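Local coordinates for protein uncharacterized N-acetyltransferase D2E76_00625 (Mycobacteroides abscessus, PDB 6YCA) that probably transfers the acetyl group of acetyl coenzyme A to an amine substrate, as a GCN5-related N-acetyltransferase of the Eis type that cannot modify aminoglycosides, at residues A194-S199 / V255-E260; V219-V224 / R232-D237. One frame throughout, in Å; residues are numbered along the deposited sequence.

Interaction 1. Residues A194-S199 / V255-E260; sequences AAWTGS and VAHSDE
W196 and H257 carry this contact, two aromatic side chains reaching across from a loop and from the residue just past strand 248-256. The W196 side chain takes the crowded rotamer, CG between the backbone N and the carbonyl carbon (chi1 67°), which sends the six-membered ring of the indole toward V255. It meets the valine edge-on: CG1 of V255 lies near the indole plane, 3.9 Å from W196 CZ3. One face of the same indole is covered by S199 CB, 3.5 Å above the plane and offset toward the rim. That placement comes from a type II turn, W196 to S199, in which W196 O accepts two bonds, from S199 N (3.2 Å) and from S199 OG (2.7 Å). G198 sits at the third position of the turn with a positive phi.

H257 has CG anti to its carbonyl carbon and lays CE1 beside the backbone of A194, with H257 CE1 3.4 Å from A194 CA. The methyl of A194 is 4.0 Å away, A194 CB to H257 CE1. The imidazole NE2 hydrogen-bonds to I190 O near the end of helix 184-192, so NE2 must be the protonated nitrogen in that bond.

No hydrogen bond joins the two segments themselves. They meet through modest van der Waals contact, while the polar tie is made one step away, where H257 ties the loop after the strand to the end of helix 184-192.

Interaction 2. Residues V219-V224 / R232-D237; sequences VKPYVV and RYRPQD
Two backbone hydrogen bonds set the register of this antiparallel hairpin. Y222 and Y233 form a hydrogen-bonded pair: Y222 N gives to Y233 O (2.9 Å), nearly along the C=O axis, and Y233 N gives to Y222 O (3.1 Å) in the carbonyl plane. V223 and R232 follow as a non-hydrogen-bonded pair, where R232 CA also approaches Y222 O in a CA-H...O contact.

The tyrosines share one face of the hairpin. Y233 takes the crowded rotamer (chi1 55°), turning its ring under Y222, whose CB makes a CH-pi contact 3.8 Å from the Y233 ring centroid. The two rings cross obliquely, planes 33° apart. At the edge of the Y233 ring lies V224 CG2, 3.8 Å from Y233 CE1, while Y222 CE2 meets P235 CD at 3.9 Å.

R232 runs beside the V223 side chain; both R232 and R234 bend at chi3 and lie alongside P221. P221 CG sits over one face of the R232 guanidinium, 3.4 Å from R232 NH2, and V219 O lies over a face of the R234 group. NH2 of R232 approaches the R234 guanidinium edge-on, two donors that cannot bond to each other. D252 and D214 form salt bridges with R232, and D217 with R234.

Y222 OH bonds to V47 O of the third subunit; Y233 OH bonds both to R44 of that subunit and to H268 of its own chain. One side of the hairpin thus serves an interface, while on the other three aspartates, D214, D217 and D252, probably offset the repulsion between the adjacent arginines.

In the fold
Strands 229-235 and 248-256 connect the two contacts: they are antiparallel neighbours in the sheet, with R232 paired by backbone bonds to D253 and V255 to Y230. Interaction 2 extends this sheet outward through hairpin strand 222-226, whereas interaction 1 packs the loop after helix 184-192 against the far end of strand 248-256. Their centres are 22 Å apart and their nearest atoms about 7 Å, without touching. Interaction 2 lies near a cofactor: the Y222 side chain is about 10 Å from a bound acetyl coenzyme A, probably that of the neighbouring subunit it touches. In interaction 1, S199 also bonds to T87, tying the loop to strand 75-87.

Interaction 1. Residues A194-S199 / V255-E260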
ATOM      1  N   ALA A 194     -27.298   3.267 -32.289  1.00 26.09           N
ATOM      2  CA  ALA A 194     -26.585   2.150 -31.684  1.00 22.07           C
ATOM      3  C   ALA A 194     -27.224   0.842 -32.124  1.00 24.84           C
ATOM      4  O   ALA A 194     -28.444   0.670 -32.025  1.00 25.89           O
ATOM      5  CB  ALA A 194     -26.645   2.260 -30.164  1.00 20.03           C
ATOM      6  N   ALA A 195     -26.395  -0.087 -32.608  1.00 25.49           N
ATOM      7  CA  ALA A 195     -26.886  -1.353 -33.124  1.00 21.96           C
ATOM      8  C   ALA A 195     -26.254  -2.580 -32.486  1.00 21.36           C
ATOM      9  O   ALA A 195     -26.616  -3.701 -32.862  1.00 22.01           O
ATOM     10  CB  ALA A 195     -26.700  -1.424 -34.646  1.00 23.02           C
ATOM     11  N   TRP A 196     -25.351  -2.415 -31.524  1.00 20.30           N
ATOM     12  CA  TRP A 196     -24.692  -3.562 -30.923  1.00 19.84           C
ATOM     13  C   TRP A 196     -25.636  -4.280 -29.968  1.00 25.23           C
ATOM     14  O   TRP A 196     -26.505  -3.667 -29.339  1.00 27.27           O
ATOM     15  CB  TRP A 196     -23.413  -3.149 -30.190  1.00 18.87           C
ATOM     16  CG  TRP A 196     -23.613  -2.307 -28.972  1.00 18.19           C
ATOM     17  CD1 TRP A 196     -23.897  -2.745 -27.711  1.00 17.79           C
ATOM     18  CD2 TRP A 196     -23.500  -0.885 -28.884  1.00 17.99           C
ATOM     19  NE1 TRP A 196     -23.991  -1.683 -26.848  1.00 17.41           N
ATOM     20  CE2 TRP A 196     -23.751  -0.527 -27.544  1.00 19.48           C
ATOM     21  CE3 TRP A 196     -23.228   0.124 -29.809  1.00 18.29           C
ATOM     22  CZ2 TRP A 196     -23.734   0.797 -27.110  1.00 19.48           C
ATOM     23  CZ3 TRP A 196     -23.213   1.437 -29.376  1.00 18.10           C
ATOM     24  CH2 TRP A 196     -23.466   1.761 -28.040  1.00 17.67           C
ATOM     25  N   THR A 197     -25.469  -5.601 -29.881  1.00 27.05           N
ATOM     26  CA  THR A 197     -26.344  -6.417 -29.051  1.00 29.26           C
ATOM     27  C   THR A 197     -26.147  -6.075 -27.581  1.00 32.78           C
ATOM     28  O   THR A 197     -25.013  -5.997 -27.096  1.00 35.31           O
ATOM     29  CB  THR A 197     -26.063  -7.897 -29.283  1.00 27.70           C
ATOM     30  OG1 THR A 197     -26.277  -8.207 -30.662  1.00 35.89           O
ATOM     31  CG2 THR A 197     -26.997  -8.746 -28.437  1.00 24.36           C
ATOM     32  N   GLY A 198     -27.260  -5.872 -26.872  1.00 27.01           N
ATOM     33  CA  GLY A 198     -27.254  -5.463 -25.488  1.00 19.34           C
ATOM     34  C   GLY A 198     -27.538  -3.991 -25.268  1.00 18.86           C
ATOM     35  O   GLY A 198     -27.851  -3.598 -24.139  1.00 18.41           O
ATOM     36  N   SER A 199     -27.449  -3.177 -26.315  1.00 21.99           N
ATOM     37  CA  SER A 199     -27.700  -1.749 -26.185  1.00 21.60           C
ATOM     38  C   SER A 199     -29.148  -1.478 -25.785  1.00 23.17           C
ATOM     39  O   SER A 199     -30.071  -2.209 -26.154  1.00 29.18           O
ATOM     40  CB  SER A 199     -27.361  -1.033 -27.498  1.00 19.08           C
ATOM     41  OG  SER A 199     -28.077  -1.586 -28.588  1.00 19.94           O
ATOM     42  N   VAL A 255     -18.753   5.202 -28.091  1.00 27.22           N
ATOM     43  CA  VAL A 255     -19.808   4.744 -28.983  1.00 23.94           C
ATOM     44  C   VAL A 255     -19.237   4.727 -30.391  1.00 28.75           C
ATOM     45  O   VAL A 255     -18.788   5.764 -30.894  1.00 32.36           O
ATOM     46  CB  VAL A 255     -21.041   5.651 -28.896  1.00 22.29           C
ATOM     47  CG1 VAL A 255     -22.109   5.165 -29.849  1.00 26.33           C
ATOM     48  CG2 VAL A 255     -21.559   5.683 -27.475  1.00 23.24           C
ATOM     49  N   ALA A 256     -19.249   3.556 -31.027  1.00 29.12           N
ATOM     50  CA  ALA A 256     -18.705   3.404 -32.375  1.00 31.44           C
ATOM     51  C   ALA A 256     -19.623   2.484 -33.164  1.00 35.30           C
ATOM     52  O   ALA A 256     -19.718   1.291 -32.855  1.00 38.93           O
ATOM     53  CB  ALA A 256     -17.288   2.838 -32.332  1.00 29.31           C
ATOM     54  N   HIS A 257     -20.269   3.030 -34.196  1.00 31.25           N
ATOM     55  CA  HIS A 257     -21.223   2.299 -35.020  1.00 24.49           C
ATOM     56  C   HIS A 257     -20.578   1.671 -36.241  1.00 24.27           C
ATOM     57  O   HIS A 257     -21.289   1.145 -37.105  1.00 32.20           O
ATOM     58  CB  HIS A 257     -22.359   3.219 -35.462  1.00 28.63           C
ATOM     59  CG  HIS A 257     -22.983   3.985 -34.341  1.00 41.37           C
ATOM     60  ND1 HIS A 257     -23.601   3.369 -33.272  1.00 44.73           N
ATOM     61  CD2 HIS A 257     -23.096   5.316 -34.125  1.00 44.90           C
ATOM     62  CE1 HIS A 257     -24.058   4.289 -32.443  1.00 45.23           C
ATOM     63  NE2 HIS A 257     -23.768   5.478 -32.938  1.00 46.04           N
ATOM     64  N   SER A 258     -19.254   1.709 -36.327  1.00 21.29           N
ATOM     65  CA  SER A 258     -18.528   1.209 -37.477  1.00 22.15           C
ATOM     66  C   SER A 258     -17.173   0.725 -36.993  1.00 26.21           C
ATOM     67  O   SER A 258     -16.648   1.223 -35.995  1.00 35.31           O
ATOM     68  CB  SER A 258     -18.336   2.347 -38.485  1.00 25.69           C
ATOM     69  OG  SER A 258     -17.436   1.992 -39.512  1.00 34.19           O
ATOM     70  N   ASP A 259     -16.617  -0.267 -37.694  1.00 27.79           N
ATOM     71  CA  ASP A 259     -15.272  -0.728 -37.356  1.00 33.91           C
ATOM     72  C   ASP A 259     -14.256   0.397 -37.512  1.00 31.91           C
ATOM     73  O   ASP A 259     -13.343   0.540 -36.689  1.00 28.47           O
ATOM     74  CB  ASP A 259     -14.889  -1.942 -38.203  1.00 39.56           C
ATOM     75  CG  ASP A 259     -15.628  -3.204 -37.788  1.00 37.72           C
ATOM     76  OD1 ASP A 259     -16.254  -3.203 -36.707  1.00 34.51           O
ATOM     77  OD2 ASP A 259     -15.587  -4.196 -38.548  1.00 38.46           O
ATOM     78  N   GLU A 260     -14.408   1.215 -38.557  1.00 29.75           N
ATOM     79  CA  GLU A 260     -13.500   2.338 -38.761  1.00 24.94           C
ATOM     80  C   GLU A 260     -13.626   3.359 -37.638  1.00 21.54           C
ATOM     81  O   GLU A 260     -12.619   3.892 -37.161  1.00 21.62           O
ATOM     82  CB  GLU A 260     -13.741   2.981 -40.129  1.00 29.99           C
ATOM     83  CG  GLU A 260     -13.330   2.117 -41.321  1.00 44.11           C
ATOM     84  CD  GLU A 260     -14.253   0.922 -41.573  1.00 54.68           C
ATOM     85  OE1 GLU A 260     -15.394   0.912 -41.058  1.00 54.71           O
ATOM     86  OE2 GLU A 260     -13.829  -0.010 -42.295  1.00 56.97           O
TER

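Interaction 2. Residues V219-V224 / R232-D237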
ATOM      1  N   VAL A 219     -13.992  19.219 -13.427  1.00 40.71           N
ATOM      2  CA  VAL A 219     -13.223  18.737 -14.571  1.00 42.04           C
ATOM      3  C   VAL A 219     -14.202  18.436 -15.697  1.00 45.61           C
ATOM      4  O   VAL A 219     -15.006  17.505 -15.603  1.00 51.84           O
ATOM      5  CB  VAL A 219     -12.388  17.499 -14.220  1.00 38.95           C
ATOM      6  CG1 VAL A 219     -11.014  17.599 -14.843  1.00 36.39           C
ATOM      7  CG2 VAL A 219     -12.256  17.352 -12.713  1.00 43.45           C
ATOM      8  N   LYS A 220     -14.129  19.206 -16.757  1.00 40.50           N
ATOM      9  CA  LYS A 220     -15.038  18.990 -17.868  1.00 34.77           C
ATOM     10  C   LYS A 220     -14.480  17.928 -18.805  1.00 38.02           C
ATOM     11  O   LYS A 220     -13.260  17.813 -18.967  1.00 42.69           O
ATOM     12  CB  LYS A 220     -15.243  20.292 -18.636  1.00 29.91           C
ATOM     13  CG  LYS A 220     -15.874  21.388 -17.789  1.00 32.82           C
ATOM     14  CD  LYS A 220     -17.194  20.904 -17.193  1.00 31.06           C
ATOM     15  CE  LYS A 220     -17.666  21.785 -16.066  1.00 29.30           C
ATOM     16  NZ  LYS A 220     -18.850  21.183 -15.404  1.00 29.31           N
ATOM     17  N   PRO A 221     -15.344  17.134 -19.430  1.00 33.62           N
ATOM     18  CA  PRO A 221     -14.860  16.030 -20.259  1.00 28.18           C
ATOM     19  C   PRO A 221     -14.538  16.481 -21.673  1.00 25.23           C
ATOM     20  O   PRO A 221     -15.196  17.343 -22.257  1.00 27.15           O
ATOM     21  CB  PRO A 221     -16.057  15.068 -20.273  1.00 24.63           C
ATOM     22  CG  PRO A 221     -17.270  15.933 -20.021  1.00 22.81           C
ATOM     23  CD  PRO A 221     -16.809  17.276 -19.501  1.00 27.91           C
ATOM     24  N   TYR A 222     -13.500  15.872 -22.226  1.00 20.89           N
ATOM     25  CA  TYR A 222     -13.205  16.052 -23.633  1.00 27.36           C
ATOM     26  C   TYR A 222     -14.158  15.191 -24.444  1.00 30.11           C
ATOM     27  O   TYR A 222     -14.520  14.084 -24.034  1.00 29.76           O
ATOM     28  CB  TYR A 222     -11.761  15.651 -23.920  1.00 30.00           C
ATOM     29  CG  TYR A 222     -10.758  16.556 -23.247  1.00 31.39           C
ATOM     30  CD1 TYR A 222     -10.552  17.849 -23.697  1.00 27.92           C
ATOM     31  CD2 TYR A 222     -10.026  16.118 -22.149  1.00 28.63           C
ATOM     32  CE1 TYR A 222      -9.647  18.681 -23.076  1.00 23.03           C
ATOM     33  CE2 TYR A 222      -9.114  16.947 -21.527  1.00 23.20           C
ATOM     34  CZ  TYR A 222      -8.931  18.225 -21.998  1.00 22.99           C
ATOM     35  OH  TYR A 222      -8.029  19.056 -21.388  1.00 25.88           O
ATOM     36  N   VAL A 223     -14.598  15.718 -25.581  1.00 33.10           N
ATOM     37  CA  VAL A 223     -15.495  15.005 -26.481  1.00 32.58           C
ATOM     38  C   VAL A 223     -14.862  15.036 -27.861  1.00 31.23           C
ATOM     39  O   VAL A 223     -14.757  16.104 -28.479  1.00 31.09           O
ATOM     40  CB  VAL A 223     -16.909  15.597 -26.512  1.00 29.53           C
ATOM     41  CG1 VAL A 223     -17.797  14.765 -27.428  1.00 26.58           C
ATOM     42  CG2 VAL A 223     -17.494  15.652 -25.118  1.00 26.92           C
ATOM     43  N   VAL A 224     -14.441  13.874 -28.337  1.00 28.57           N
ATOM     44  CA  VAL A 224     -13.837  13.717 -29.649  1.00 27.27           C
ATOM     45  C   VAL A 224     -14.782  12.893 -30.505  1.00 28.03           C
ATOM     46  O   VAL A 224     -15.332  11.883 -30.051  1.00 29.06           O
ATOM     47  CB  VAL A 224     -12.448  13.065 -29.528  1.00 25.85           C
ATOM     48  CG1 VAL A 224     -11.936  12.637 -30.887  1.00 26.97           C
ATOM     49  CG2 VAL A 224     -11.486  14.044 -28.867  1.00 21.26           C
ATOM     50  N   ARG A 232     -15.747  10.136 -25.086  1.00 19.14           N
ATOM     51  CA  ARG A 232     -15.607  11.074 -23.978  1.00 17.87           C
ATOM     52  C   ARG A 232     -14.522  10.575 -23.037  1.00 17.59           C
ATOM     53  O   ARG A 232     -14.501   9.391 -22.687  1.00 20.66           O
ATOM     54  CB  ARG A 232     -16.907  11.166 -23.185  1.00 21.31           C
ATOM     55  CG  ARG A 232     -17.969  12.070 -23.741  1.00 28.92           C
ATOM     56  CD  ARG A 232     -19.227  11.878 -22.917  1.00 32.43           C
ATOM     57  NE  ARG A 232     -18.971  12.060 -21.489  1.00 32.25           N
ATOM     58  CZ  ARG A 232     -19.471  13.049 -20.758  1.00 33.58           C
ATOM     59  NH1 ARG A 232     -20.284  13.941 -21.308  1.00 37.75           N
ATOM     60  NH2 ARG A 232     -19.178  13.126 -19.466  1.00 28.36           N
ATOM     61  N   TYR A 233     -13.629  11.470 -22.624  1.00 18.06           N
ATOM     62  CA  TYR A 233     -12.585  11.101 -21.676  1.00 18.54           C
ATOM     63  C   TYR A 233     -12.247  12.276 -20.769  1.00 18.95           C
ATOM     64  O   TYR A 233     -12.364  13.439 -21.163  1.00 21.54           O
ATOM     65  CB  TYR A 233     -11.330  10.538 -22.362  1.00 18.64           C
ATOM     66  CG  TYR A 233     -10.719  11.428 -23.422  1.00 18.08           C
ATOM     67  CD1 TYR A 233     -11.161  11.379 -24.740  1.00 17.96           C
ATOM     68  CD2 TYR A 233      -9.697  12.312 -23.107  1.00 18.69           C
ATOM     69  CE1 TYR A 233     -10.596  12.187 -25.715  1.00 19.73           C
ATOM     70  CE2 TYR A 233      -9.128  13.122 -24.071  1.00 19.12           C
ATOM     71  CZ  TYR A 233      -9.581  13.059 -25.372  1.00 21.00           C
ATOM     72  OH  TYR A 233      -9.015  13.868 -26.329  1.00 22.59           O
ATOM     73  N   ARG A 234     -11.813  11.956 -19.549  1.00 19.74           N
ATOM     74  CA  ARG A 234     -11.543  12.948 -18.522  1.00 24.18           C
ATOM     75  C   ARG A 234     -10.192  12.693 -17.866  1.00 26.83           C
ATOM     76  O   ARG A 234      -9.862  11.545 -17.546  1.00 31.09           O
ATOM     77  CB  ARG A 234     -12.639  12.869 -17.448  1.00 30.48           C
ATOM     78  CG  ARG A 234     -12.930  14.180 -16.739  1.00 40.67           C
ATOM     79  CD  ARG A 234     -14.170  14.059 -15.859  1.00 45.95           C
ATOM     80  NE  ARG A 234     -15.374  13.899 -16.675  1.00 46.57           N
ATOM     81  CZ  ARG A 234     -16.618  14.071 -16.234  1.00 44.67           C
ATOM     82  NH1 ARG A 234     -17.641  13.902 -17.058  1.00 42.99           N
ATOM     83  NH2 ARG A 234     -16.843  14.420 -14.973  1.00 44.74           N
ATOM     84  N   PRO A 235      -9.401  13.740 -17.631  1.00 25.56           N
ATOM     85  CA  PRO A 235      -8.147  13.564 -16.889  1.00 23.64           C
ATOM     86  C   PRO A 235      -8.437  13.343 -15.411  1.00 26.19           C
ATOM     87  O   PRO A 235      -9.408  13.871 -14.859  1.00 26.17           O
ATOM     88  CB  PRO A 235      -7.407  14.886 -17.125  1.00 23.03           C
ATOM     89  CG  PRO A 235      -8.489  15.880 -17.359  1.00 23.71           C
ATOM     90  CD  PRO A 235      -9.591  15.133 -18.077  1.00 23.00           C
ATOM     91  N   GLN A 236      -7.575  12.557 -14.763  1.00 29.40           N
ATOM     92  CA  GLN A 236      -7.788  12.213 -13.361  1.00 32.33           C
ATOM     93  C   GLN A 236      -7.184  13.198 -12.369  1.00 39.51           C
ATOM     94  O   GLN A 236      -7.797  14.223 -12.052  1.00 51.72           O
ATOM     95  CB  GLN A 236      -7.296  10.792 -13.087  1.00 32.47           C
ATOM     96  CG  GLN A 236      -8.035   9.736 -13.880  1.00 30.86           C
ATOM     97  CD  GLN A 236      -9.488   9.632 -13.467  1.00 37.61           C
ATOM     98  OE1 GLN A 236     -10.385  10.113 -14.162  1.00 38.49           O
ATOM     99  NE2 GLN A 236      -9.727   8.999 -12.326  1.00 44.99           N
ATOM    100  N   ASP A 237      -6.011  12.882 -11.832  1.00 38.17           N
ATOM    101  CA  ASP A 237      -5.438  13.669 -10.741  1.00 41.30           C
ATOM    102  C   ASP A 237      -4.783  14.928 -11.308  1.00 44.07           C
ATOM    103  O   ASP A 237      -3.559  15.067 -11.380  1.00 54.22           O
ATOM    104  CB  ASP A 237      -4.484  12.822  -9.912  1.00 44.36           C
ATOM    105  CG  ASP A 237      -5.148  11.572  -9.371  1.00 46.90           C
ATOM    106  OD1 ASP A 237      -6.210  11.698  -8.725  1.00 48.40           O
ATOM    107  OD2 ASP A 237      -4.620  10.464  -9.603  1.00 49.49           O
TER